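Cellulase (Bacteroides salanitronis, PDB 6WQY) is a glycoside hydrolase family 5 endoglucanase, here as its barrel-forming catalytic domain, which probably cleaves the beta-1,4-glucan chains of cellulose. Local coordinates at residues G34-N39 / R76-W81; N114-I119 / V168-N173; F72-I77 / P341-D346. All blocks are in the same frame, centred on the assembly; numbering follows the deposited sequence.

Interaction 1: G34-N39 / R76-W81; sequences GWNLGN and RIPVTW
Asn-36 and Arg-76 stand side by side on neighbouring parallel strands, both side chains directed into the barrel interior. The arginine's CG is anti to the backbone N (chi1 -180°) and its chain runs extended as far as NE, passing alongside the asparagine amide and presenting NH1 to it. NH1 of Arg-76 gives OD1 of Asn-36 a hydrogen bond of 2.8 Å, nearly straight at 166°. OD1 lies in the guanidinium plane, at its edge, whereas the amide plane is turned 82° against it. An amide suits this place because it accepts with one end and donates with the other: ND2 of Asn-36 goes to Gly-308 O. The guanidinium also makes salt bridges from NH1 to Glu-309 and from NH2 to Glu-170, and a hydrogen bond from NH2 to Asn-173 OD1.

Between the backbones, Arg-76 N donates to Trp-35 O (2.9 Å) and Leu-37 N to Arg-76 O (2.9 Å). The next rung of this parallel ladder would need an N-H on residue 78, which proline lacks. Instead CD of Pro-78 rests 3.4 Å from Leu-37 O, and a water donates to Leu-37 O (2.8 Å) and to Pro-78 O (2.8 Å), bridging the strands where they part. There Leu-37 centres an inverse gamma turn, closed by a weak bond from Gly-38 N to Asn-36 O.

Leu-37 and Ile-77 only graze each other, CD2 to CG2 at 4.3 Å. On this outer side of the barrel wall Trp-35 and Leu-37 pack on Leu-63 of helix 61-70, and Leu-37 and Ile-77 share Val-104 of helix 95-110, while Trp-35 NE1 is hydrogen-bonded to OD2 of Asp-346, on the neighbouring segment 341-346.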
loop_
_atom_site.group_PDB
_atom_site.type_symbol
_atom_site.label_atom_id
_atom_site.label_comp_id
_atom_site.label_asym_id
_atom_site.label_seq_id
_atom_site.Cartn_x
_atom_site.Cartn_y
_atom_site.Cartn_z
ATOM N N GLY A 34 -3.168 -9.554 -1.076
ATOM C CA GLY A 34 -2.940 -8.717 0.080
ATOM C C GLY A 34 -4.195 -8.057 0.633
ATOM O O GLY A 34 -5.233 -7.963 -0.006
ATOM N N TRP A 35 -4.035 -7.529 1.846
ATOM C CA TRP A 35 -5.094 -6.857 2.586
ATOM C C TRP A 35 -4.460 -5.752 3.412
ATOM O O TRP A 35 -3.409 -5.960 4.018
ATOM C CB TRP A 35 -5.792 -7.874 3.475
ATOM C CG TRP A 35 -6.983 -7.421 4.268
ATOM C CD1 TRP A 35 -8.293 -7.488 3.883
ATOM C CD2 TRP A 35 -6.987 -6.932 5.615
ATOM N NE1 TRP A 35 -9.117 -7.078 4.911
ATOM C CE2 TRP A 35 -8.339 -6.723 5.986
ATOM C CE3 TRP A 35 -5.985 -6.676 6.551
ATOM C CZ2 TRP A 35 -8.703 -6.245 7.255
ATOM C CZ3 TRP A 35 -6.343 -6.194 7.798
ATOM C CH2 TRP A 35 -7.694 -5.999 8.143
ATOM N N ASN A 36 -5.115 -4.587 3.449
ATOM C CA ASN A 36 -4.662 -3.459 4.248
ATOM C C ASN A 36 -5.407 -3.358 5.569
ATOM O O ASN A 36 -6.643 -3.367 5.591
ATOM C CB ASN A 36 -4.939 -2.114 3.547
ATOM C CG ASN A 36 -3.933 -1.759 2.484
ATOM O OD1 ASN A 36 -2.931 -1.097 2.767
ATOM N ND2 ASN A 36 -4.210 -2.153 1.256
ATOM N N LEU A 37 -4.650 -3.193 6.647
ATOM C CA LEU A 37 -5.183 -2.879 7.977
ATOM C C LEU A 37 -5.441 -1.372 8.042
ATOM O O LEU A 37 -4.647 -0.586 8.554
ATOM C CB LEU A 37 -4.172 -3.319 9.027
ATOM C CG LEU A 37 -4.597 -3.148 10.482
ATOM C CD1 LEU A 37 -5.737 -4.066 10.832
ATOM C CD2 LEU A 37 -3.414 -3.364 11.396
ATOM N N GLY A 38 -6.560 -0.944 7.439
ATOM C CA GLY A 38 -6.822 0.471 7.251
ATOM C C GLY A 38 -7.608 1.103 8.392
ATOM O O GLY A 38 -8.296 0.445 9.163
ATOM N N ASN A 39 -7.530 2.436 8.455
ATOM C CA ASN A 39 -8.135 3.205 9.550
ATOM C C ASN A 39 -7.746 2.625 10.906
ATOM O O ASN A 39 -8.558 2.524 11.821
ATOM C CB ASN A 39 -9.646 3.341 9.406
ATOM C CG ASN A 39 -10.052 4.364 8.363
ATOM O OD1 ASN A 39 -9.237 4.851 7.609
ATOM N ND2 ASN A 39 -11.342 4.691 8.330
ATOM N N ARG A 76 -0.662 -5.247 4.397
ATOM C CA ARG A 76 -0.069 -3.923 4.496
ATOM C C ARG A 76 -0.617 -3.258 5.742
ATOM O O ARG A 76 -1.834 -3.245 5.977
ATOM C CB ARG A 76 -0.370 -3.115 3.238
ATOM C CG ARG A 76 0.210 -1.703 3.217
ATOM C CD ARG A 76 0.187 -1.150 1.813
ATOM N NE ARG A 76 0.615 0.231 1.642
ATOM C CZ ARG A 76 -0.182 1.289 1.643
ATOM N NH1 ARG A 76 -1.465 1.190 1.954
ATOM N NH2 ARG A 76 0.338 2.468 1.326
ATOM N N ILE A 77 0.299 -2.741 6.551
ATOM C CA ILE A 77 0.031 -2.119 7.839
ATOM C C ILE A 77 0.430 -0.653 7.689
ATOM O O ILE A 77 1.583 -0.275 7.969
ATOM C CB ILE A 77 0.852 -2.800 8.951
ATOM C CG1 ILE A 77 0.553 -4.301 9.041
ATOM C CG2 ILE A 77 0.593 -2.117 10.291
ATOM C CD1 ILE A 77 1.609 -5.097 9.779
ATOM N N PRO A 78 -0.475 0.212 7.250
ATOM C CA PRO A 78 -0.160 1.644 7.207
ATOM C C PRO A 78 0.078 2.146 8.621
ATOM O O PRO A 78 -0.670 1.808 9.544
ATOM C CB PRO A 78 -1.403 2.270 6.577
ATOM C CG PRO A 78 -2.433 1.256 6.552
ATOM C CD PRO A 78 -1.819 -0.086 6.740
ATOM N N VAL A 79 1.108 2.984 8.790
ATOM C CA VAL A 79 1.432 3.532 10.106
ATOM C C VAL A 79 1.614 5.040 9.969
ATOM O O VAL A 79 2.502 5.497 9.241
ATOM C CB VAL A 79 2.706 2.926 10.720
ATOM C CG1 VAL A 79 2.935 3.536 12.106
ATOM C CG2 VAL A 79 2.616 1.416 10.807
ATOM N N THR A 80 0.791 5.796 10.691
ATOM C CA THR A 80 0.981 7.227 10.865
ATOM C C THR A 80 1.771 7.449 12.146
ATOM O O THR A 80 1.462 6.853 13.183
ATOM C CB THR A 80 -0.375 7.919 10.921
ATOM O OG1 THR A 80 -0.976 7.789 9.631
ATOM C CG2 THR A 80 -0.259 9.390 11.289
ATOM N N TRP A 81 2.799 8.310 12.078
ATOM C CA TRP A 81 3.734 8.497 13.175
ATOM C C TRP A 81 3.576 9.871 13.815
ATOM O O TRP A 81 4.332 10.215 14.738
ATOM C CB TRP A 81 5.178 8.294 12.693
ATOM C CG TRP A 81 5.427 6.951 12.051
ATOM C CD1 TRP A 81 5.185 6.619 10.758
ATOM C CD2 TRP A 81 5.960 5.767 12.666
ATOM N NE1 TRP A 81 5.539 5.314 10.513
ATOM C CE2 TRP A 81 6.018 4.772 11.669
ATOM C CE3 TRP A 81 6.393 5.448 13.954
ATOM C CZ2 TRP A 81 6.484 3.488 11.925
ATOM C CZ3 TRP A 81 6.851 4.167 14.200
ATOM C CH2 TRP A 81 6.903 3.210 13.190
HETATM O O HOH W 1 -2.557 -0.043 10.355
#

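Interaction 2: N114-I119 / V168-N173; sequences NAIINI and VFEAMN
Asn-118 and Glu-170 lie side by side and point the same way into the barrel, amide and carboxylate planes 60° apart. The asparagine's CG sits between the backbone N and the carbonyl carbon (chi1 76°), the crowded position, which brings ND2 beside the extended glutamate. ND2 donates to OE2 at 3.0 Å, nearly straight at 163°; OE2 lies close to the amide plane but is met on its anti side, well out of the carboxylate plane. A carboxylate suits this buried spot because its other partners are also donors: OE2 has a salt bridge with Arg-76, and OE1 takes a bond from Tyr-306. The amide's OD1 accepts from Val-79 N.

Behind this pair on the same face, Ile-116 lies alongside Val-168, CG1 to CB at 3.9 Å, and slants across the root of the glutamate, its CG2 3.6 Å from Glu-170 CB. Ile-116, not Val-168, packs on the aliphatic stem of the glutamate. On the opposite face Ile-117 and Phe-169 lie side by side and point the same way, CG1 of the isoleucine 3.9 Å from CD1 of the ring.

Three backbone bonds join the parallel strands, among them Glu-170 N to Ile-117 O at 2.9 Å. The ladder then frays: the buried Ile-119 N has no partner, and a water lies between Ile-119 O and Asn-173 N.

Outside the barrel wall Ile-117 and Ile-119 pack on helix 139-159, Phe-169 meets Trp-153 of that helix, and Ala-171 and Met-172 rest on helix 191-209; strand 74-77 flanks strand 114-118 on its other edge.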
loop_
_atom_site.group_PDB
_atom_site.type_symbol
_atom_site.label_atom_id
_atom_site.label_comp_id
_atom_site.label_asym_id
_atom_site.label_seq_id
_atom_site.Cartn_x
_atom_site.Cartn_y
_atom_site.Cartn_z
ATOM N N ASN A 114 3.081 -12.362 5.072
ATOM C CA ASN A 114 4.024 -11.281 4.827
ATOM C C ASN A 114 3.418 -9.979 5.352
ATOM O O ASN A 114 2.201 -9.879 5.524
ATOM C CB ASN A 114 4.320 -11.122 3.345
ATOM C CG ASN A 114 4.848 -12.381 2.716
ATOM O OD1 ASN A 114 5.750 -13.033 3.235
ATOM N ND2 ASN A 114 4.283 -12.722 1.563
ATOM N N ALA A 115 4.259 -8.977 5.604
ATOM C CA ALA A 115 3.809 -7.710 6.165
ATOM C C ALA A 115 4.557 -6.555 5.534
ATOM O O ALA A 115 5.765 -6.655 5.301
ATOM C CB ALA A 115 4.030 -7.684 7.681
ATOM N N ILE A 116 3.851 -5.448 5.304
ATOM C CA ILE A 116 4.459 -4.200 4.853
ATOM C C ILE A 116 4.163 -3.150 5.916
ATOM O O ILE A 116 3.012 -3.024 6.331
ATOM C CB ILE A 116 3.867 -3.726 3.511
ATOM C CG1 ILE A 116 4.001 -4.794 2.422
ATOM C CG2 ILE A 116 4.531 -2.413 3.081
ATOM C CD1 ILE A 116 3.351 -4.405 1.106
ATOM N N ILE A 117 5.170 -2.377 6.339
ATOM C CA ILE A 117 4.943 -1.200 7.183
ATOM C C ILE A 117 5.467 0.022 6.430
ATOM O O ILE A 117 6.368 -0.085 5.596
ATOM C CB ILE A 117 5.588 -1.311 8.578
ATOM C CG1 ILE A 117 7.093 -1.564 8.505
ATOM C CG2 ILE A 117 4.879 -2.392 9.394
ATOM C CD1 ILE A 117 7.791 -1.555 9.850
ATOM N N ASN A 118 4.924 1.199 6.755
ATOM C CA ASN A 118 5.278 2.404 6.008
ATOM C C ASN A 118 5.272 3.629 6.929
ATOM O O ASN A 118 5.172 3.533 8.155
ATOM C CB ASN A 118 4.357 2.587 4.785
ATOM C CG ASN A 118 2.971 3.089 5.157
ATOM O OD1 ASN A 118 2.661 3.261 6.341
ATOM N ND2 ASN A 118 2.141 3.312 4.157
ATOM N N ILE A 119 5.449 4.792 6.302
ATOM C CA ILE A 119 5.088 6.101 6.846
ATOM C C ILE A 119 3.859 6.563 6.071
ATOM O O ILE A 119 3.921 6.701 4.841
ATOM C CB ILE A 119 6.249 7.099 6.719
ATOM C CG1 ILE A 119 7.432 6.676 7.589
ATOM C CG2 ILE A 119 5.771 8.505 7.055
ATOM C CD1 ILE A 119 8.658 7.568 7.449
ATOM N N VAL A 168 8.459 -6.252 4.785
ATOM C CA VAL A 168 8.800 -5.253 3.776
ATOM C C VAL A 168 8.650 -3.868 4.395
ATOM O O VAL A 168 7.710 -3.623 5.157
ATOM C CB VAL A 168 7.818 -5.392 2.592
ATOM C CG1 VAL A 168 7.989 -4.281 1.561
ATOM C CG2 VAL A 168 7.935 -6.754 1.939
ATOM N N PHE A 169 9.565 -2.956 4.052
ATOM C CA PHE A 169 9.412 -1.543 4.401
ATOM C C PHE A 169 9.015 -0.770 3.140
ATOM O O PHE A 169 9.682 -0.910 2.109
ATOM C CB PHE A 169 10.729 -0.937 4.915
ATOM C CG PHE A 169 11.340 -1.620 6.123
ATOM C CD1 PHE A 169 10.605 -2.357 7.039
ATOM C CD2 PHE A 169 12.705 -1.480 6.322
ATOM C CE1 PHE A 169 11.229 -2.948 8.130
ATOM C CE2 PHE A 169 13.329 -2.068 7.405
ATOM C CZ PHE A 169 12.595 -2.799 8.316
ATOM N N GLU A 170 7.977 0.067 3.241
ATOM C CA GLU A 170 7.512 0.945 2.165
ATOM C C GLU A 170 7.781 2.387 2.592
ATOM O O GLU A 170 7.323 2.816 3.647
ATOM C CB GLU A 170 6.021 0.706 1.939
ATOM C CG GLU A 170 5.358 1.659 0.975
ATOM C CD GLU A 170 3.858 1.463 0.960
ATOM O OE1 GLU A 170 3.389 0.417 0.404
ATOM O OE2 GLU A 170 3.138 2.312 1.522
ATOM N N ALA A 171 8.520 3.133 1.767
ATOM C CA ALA A 171 9.136 4.386 2.196
ATOM C C ALA A 171 8.128 5.378 2.745
ATOM O O ALA A 171 8.400 6.062 3.741
ATOM C CB ALA A 171 9.828 5.014 0.993
ATOM N N MET A 172 7.009 5.539 2.034
ATOM C CA MET A 172 5.976 6.531 2.319
ATOM C C MET A 172 4.768 6.144 1.486
ATOM O O MET A 172 4.789 5.138 0.764
ATOM C CB MET A 172 6.460 7.953 2.077
ATOM C CG MET A 172 6.901 8.260 0.695
ATOM S SD MET A 172 8.019 9.692 0.642
ATOM C CE MET A 172 9.554 8.858 1.056
ATOM N N ASN A 173 3.697 6.937 1.616
ATOM C CA ASN A 173 2.383 6.581 1.089
ATOM C C ASN A 173 2.061 7.349 -0.191
ATOM O O ASN A 173 2.556 6.970 -1.261
ATOM C CB ASN A 173 1.325 6.739 2.188
ATOM C CG ASN A 173 -0.035 6.319 1.712
ATOM O OD1 ASN A 173 -0.154 5.305 1.026
ATOM N ND2 ASN A 173 -1.060 7.096 2.038
HETATM O O HOH W 2 3.463 9.299 3.241
#

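Interaction 3: F72-I77 / P341-D346; sequences FTSVRI and PPFYWD
Arg-76 and Phe-343 mark the closest approach of two backbones that are not sheet neighbours: their CA atoms are 7.2 Å apart, and strands 74-77 and 342-346 cross at -53° with strand 34-37 between them in the barrel wall. Most of the contact between them is made by one large side chain, Phe-343. With CG of Phe-343 anti to its carbonyl carbon (chi1 -74°), the ring reaches across the interior and lays its CD2, CE2 and CZ side along strand 74-77. CE2 is 3.6 Å from Ser-74 CB, and CZ is also close to that atom. Two residues further along the strand, CD2 of Phe-343 meets Arg-76 CB at 3.8 Å. Between these two, the backbone atom C of Val-75 lies near the ring plane at its edge, 4.1 Å from CE2 of Phe-343.

Serine fits beside the ring's CE2 and CZ because it is small, and it shows the phenylalanine its CB while OG is hydrogen-bonded to Leu-31 O. Arg-76 likewise offers its stem, with the charged end carried further along the barrel. There NH1 of Arg-76 passes Trp-345 CZ3 at 4.3 Å; the indole carbon lies near the guanidinium plane, at its edge, so the two groups are not stacked. An alanine in place of Phe-343 would probably open a gap between the two strands, leaving Ser-74 CB and Arg-76 CB without the ring they pack on.

The chemistry is thus division of labour along one arginine. Carbon packs on carbon at the phenylalanine, without directional bonds, against the aliphatic start of Arg-76, while further along the guanidinium finds its polar partners in Asn-36, Glu-170, Glu-309 and Asn-173.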
loop_
_atom_site.group_PDB
_atom_site.type_symbol
_atom_site.label_atom_id
_atom_site.label_comp_id
_atom_site.label_asym_id
_atom_site.label_seq_id
_atom_site.Cartn_x
_atom_site.Cartn_y
_atom_site.Cartn_z
ATOM N N PHE A 72 -5.620 -14.977 2.639
ATOM C CA PHE A 72 -4.723 -13.881 2.302
ATOM C C PHE A 72 -3.277 -14.303 2.537
ATOM O O PHE A 72 -2.984 -15.152 3.381
ATOM C CB PHE A 72 -5.071 -12.645 3.137
ATOM C CG PHE A 72 -6.325 -11.967 2.683
ATOM C CD1 PHE A 72 -6.296 -11.049 1.636
ATOM C CD2 PHE A 72 -7.553 -12.275 3.255
ATOM C CE1 PHE A 72 -7.441 -10.436 1.191
ATOM C CE2 PHE A 72 -8.712 -11.659 2.803
ATOM C CZ PHE A 72 -8.659 -10.743 1.765
ATOM N N THR A 73 -2.370 -13.695 1.769
ATOM C CA THR A 73 -0.940 -13.989 1.804
ATOM C C THR A 73 -0.143 -12.944 2.567
ATOM O O THR A 73 0.864 -13.272 3.228
ATOM C CB THR A 73 -0.388 -14.027 0.366
ATOM O OG1 THR A 73 -1.290 -14.732 -0.489
ATOM C CG2 THR A 73 1.002 -14.661 0.321
ATOM N N SER A 74 -0.555 -11.679 2.433
ATOM C CA SER A 74 0.241 -10.546 2.867
ATOM C C SER A 74 -0.668 -9.461 3.430
ATOM O O SER A 74 -1.792 -9.284 2.959
ATOM C CB SER A 74 1.011 -9.957 1.674
ATOM O OG SER A 74 1.813 -10.943 1.042
ATOM N N VAL A 75 -0.159 -8.700 4.399
ATOM C CA VAL A 75 -0.903 -7.585 4.980
ATOM C C VAL A 75 -0.068 -6.323 4.913
ATOM O O VAL A 75 1.076 -6.300 5.388
ATOM C CB VAL A 75 -1.295 -7.876 6.439
ATOM C CG1 VAL A 75 -2.024 -6.703 7.042
ATOM C CG2 VAL A 75 -2.156 -9.114 6.505
ATOM N N ARG A 76 -0.662 -5.247 4.397
ATOM C CA ARG A 76 -0.069 -3.923 4.496
ATOM C C ARG A 76 -0.617 -3.258 5.742
ATOM O O ARG A 76 -1.834 -3.245 5.977
ATOM C CB ARG A 76 -0.370 -3.115 3.238
ATOM C CG ARG A 76 0.210 -1.703 3.217
ATOM C CD ARG A 76 0.187 -1.150 1.813
ATOM N NE ARG A 76 0.615 0.231 1.642
ATOM C CZ ARG A 76 -0.182 1.289 1.643
ATOM N NH1 ARG A 76 -1.465 1.190 1.954
ATOM N NH2 ARG A 76 0.338 2.468 1.326
ATOM N N ILE A 77 0.299 -2.741 6.551
ATOM C CA ILE A 77 0.031 -2.119 7.839
ATOM C C ILE A 77 0.430 -0.653 7.689
ATOM O O ILE A 77 1.583 -0.275 7.969
ATOM C CB ILE A 77 0.852 -2.800 8.951
ATOM C CG1 ILE A 77 0.553 -4.301 9.041
ATOM C CG2 ILE A 77 0.593 -2.117 10.291
ATOM C CD1 ILE A 77 1.609 -5.097 9.779
ATOM N N PRO A 341 1.020 -7.891 -7.270
ATOM C CA PRO A 341 0.113 -8.338 -6.199
ATOM C C PRO A 341 -0.792 -7.201 -5.764
ATOM O O PRO A 341 -0.313 -6.089 -5.530
ATOM C CB PRO A 341 1.060 -8.739 -5.061
ATOM C CG PRO A 341 2.334 -8.020 -5.331
ATOM C CD PRO A 341 2.429 -7.816 -6.821
ATOM N N PRO A 342 -2.110 -7.450 -5.646
ATOM C CA PRO A 342 -3.032 -6.410 -5.178
ATOM C C PRO A 342 -3.316 -6.526 -3.691
ATOM O O PRO A 342 -3.468 -7.636 -3.163
ATOM C CB PRO A 342 -4.295 -6.707 -5.991
ATOM C CG PRO A 342 -4.295 -8.228 -6.093
ATOM C CD PRO A 342 -2.827 -8.640 -6.157
ATOM N N PHE A 343 -3.424 -5.370 -3.019
ATOM C CA PHE A 343 -3.741 -5.283 -1.594
ATOM C C PHE A 343 -5.067 -4.547 -1.434
ATOM O O PHE A 343 -5.155 -3.344 -1.704
ATOM C CB PHE A 343 -2.641 -4.542 -0.828
ATOM C CG PHE A 343 -1.372 -5.346 -0.634
ATOM C CD1 PHE A 343 -0.534 -5.634 -1.710
ATOM C CD2 PHE A 343 -1.016 -5.792 0.618
ATOM C CE1 PHE A 343 0.627 -6.383 -1.522
ATOM C CE2 PHE A 343 0.144 -6.528 0.814
ATOM C CZ PHE A 343 0.965 -6.818 -0.258
ATOM N N TYR A 344 -6.089 -5.268 -0.990
ATOM C CA TYR A 344 -7.423 -4.706 -0.804
ATOM C C TYR A 344 -7.432 -3.717 0.359
ATOM O O TYR A 344 -6.844 -3.977 1.410
ATOM C CB TYR A 344 -8.397 -5.879 -0.548
ATOM C CG TYR A 344 -9.805 -5.420 -0.255
ATOM C CD1 TYR A 344 -10.726 -5.210 -1.276
ATOM C CD2 TYR A 344 -10.198 -5.123 1.050
ATOM C CE1 TYR A 344 -11.990 -4.730 -1.001
ATOM C CE2 TYR A 344 -11.451 -4.631 1.322
ATOM C CZ TYR A 344 -12.343 -4.438 0.291
ATOM O OH TYR A 344 -13.600 -3.925 0.527
ATOM N N TRP A 345 -8.115 -2.582 0.177
ATOM C CA TRP A 345 -8.201 -1.551 1.212
ATOM C C TRP A 345 -9.363 -1.831 2.162
ATOM O O TRP A 345 -10.530 -1.665 1.790
ATOM C CB TRP A 345 -8.380 -0.163 0.581
ATOM C CG TRP A 345 -8.511 0.908 1.627
ATOM C CD1 TRP A 345 -9.628 1.588 1.961
ATOM C CD2 TRP A 345 -7.490 1.351 2.525
ATOM N NE1 TRP A 345 -9.377 2.442 3.009
ATOM C CE2 TRP A 345 -8.063 2.313 3.377
ATOM C CE3 TRP A 345 -6.131 1.049 2.671
ATOM C CZ2 TRP A 345 -7.328 2.958 4.372
ATOM C CZ3 TRP A 345 -5.412 1.678 3.665
ATOM C CH2 TRP A 345 -6.009 2.623 4.497
ATOM N N ASP A 346 -9.050 -2.201 3.402
ATOM C CA ASP A 346 -10.071 -2.523 4.408
ATOM C C ASP A 346 -9.994 -1.495 5.540
ATOM O O ASP A 346 -9.196 -1.616 6.477
ATOM C CB ASP A 346 -9.910 -3.954 4.923
ATOM C CG ASP A 346 -11.071 -4.410 5.771
ATOM O OD1 ASP A 346 -11.534 -3.619 6.620
ATOM O OD2 ASP A 346 -11.521 -5.570 5.592
#

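All three contacts belong to one closed eight-stranded parallel barrel, the TIM-barrel fold of family 5. Interaction 1 joins its first and second strands and interaction 2 its third and fourth, while interaction 3 reaches across the interior from the second to the eighth. Centres are 9 Å apart between interactions 1 and 2 and between 1 and 3, and 12 Å between 2 and 3. Along the chain interaction 1 comes before interaction 2, whose segments both fall between those of interaction 3. Packing and polar bonds converge on Arg-76, which inside the barrel links the second strand to the first (Asn-36), the fourth (Glu-170) and, by packing, the eighth (Phe-343), so the three contacts together build one side of the barrel interior.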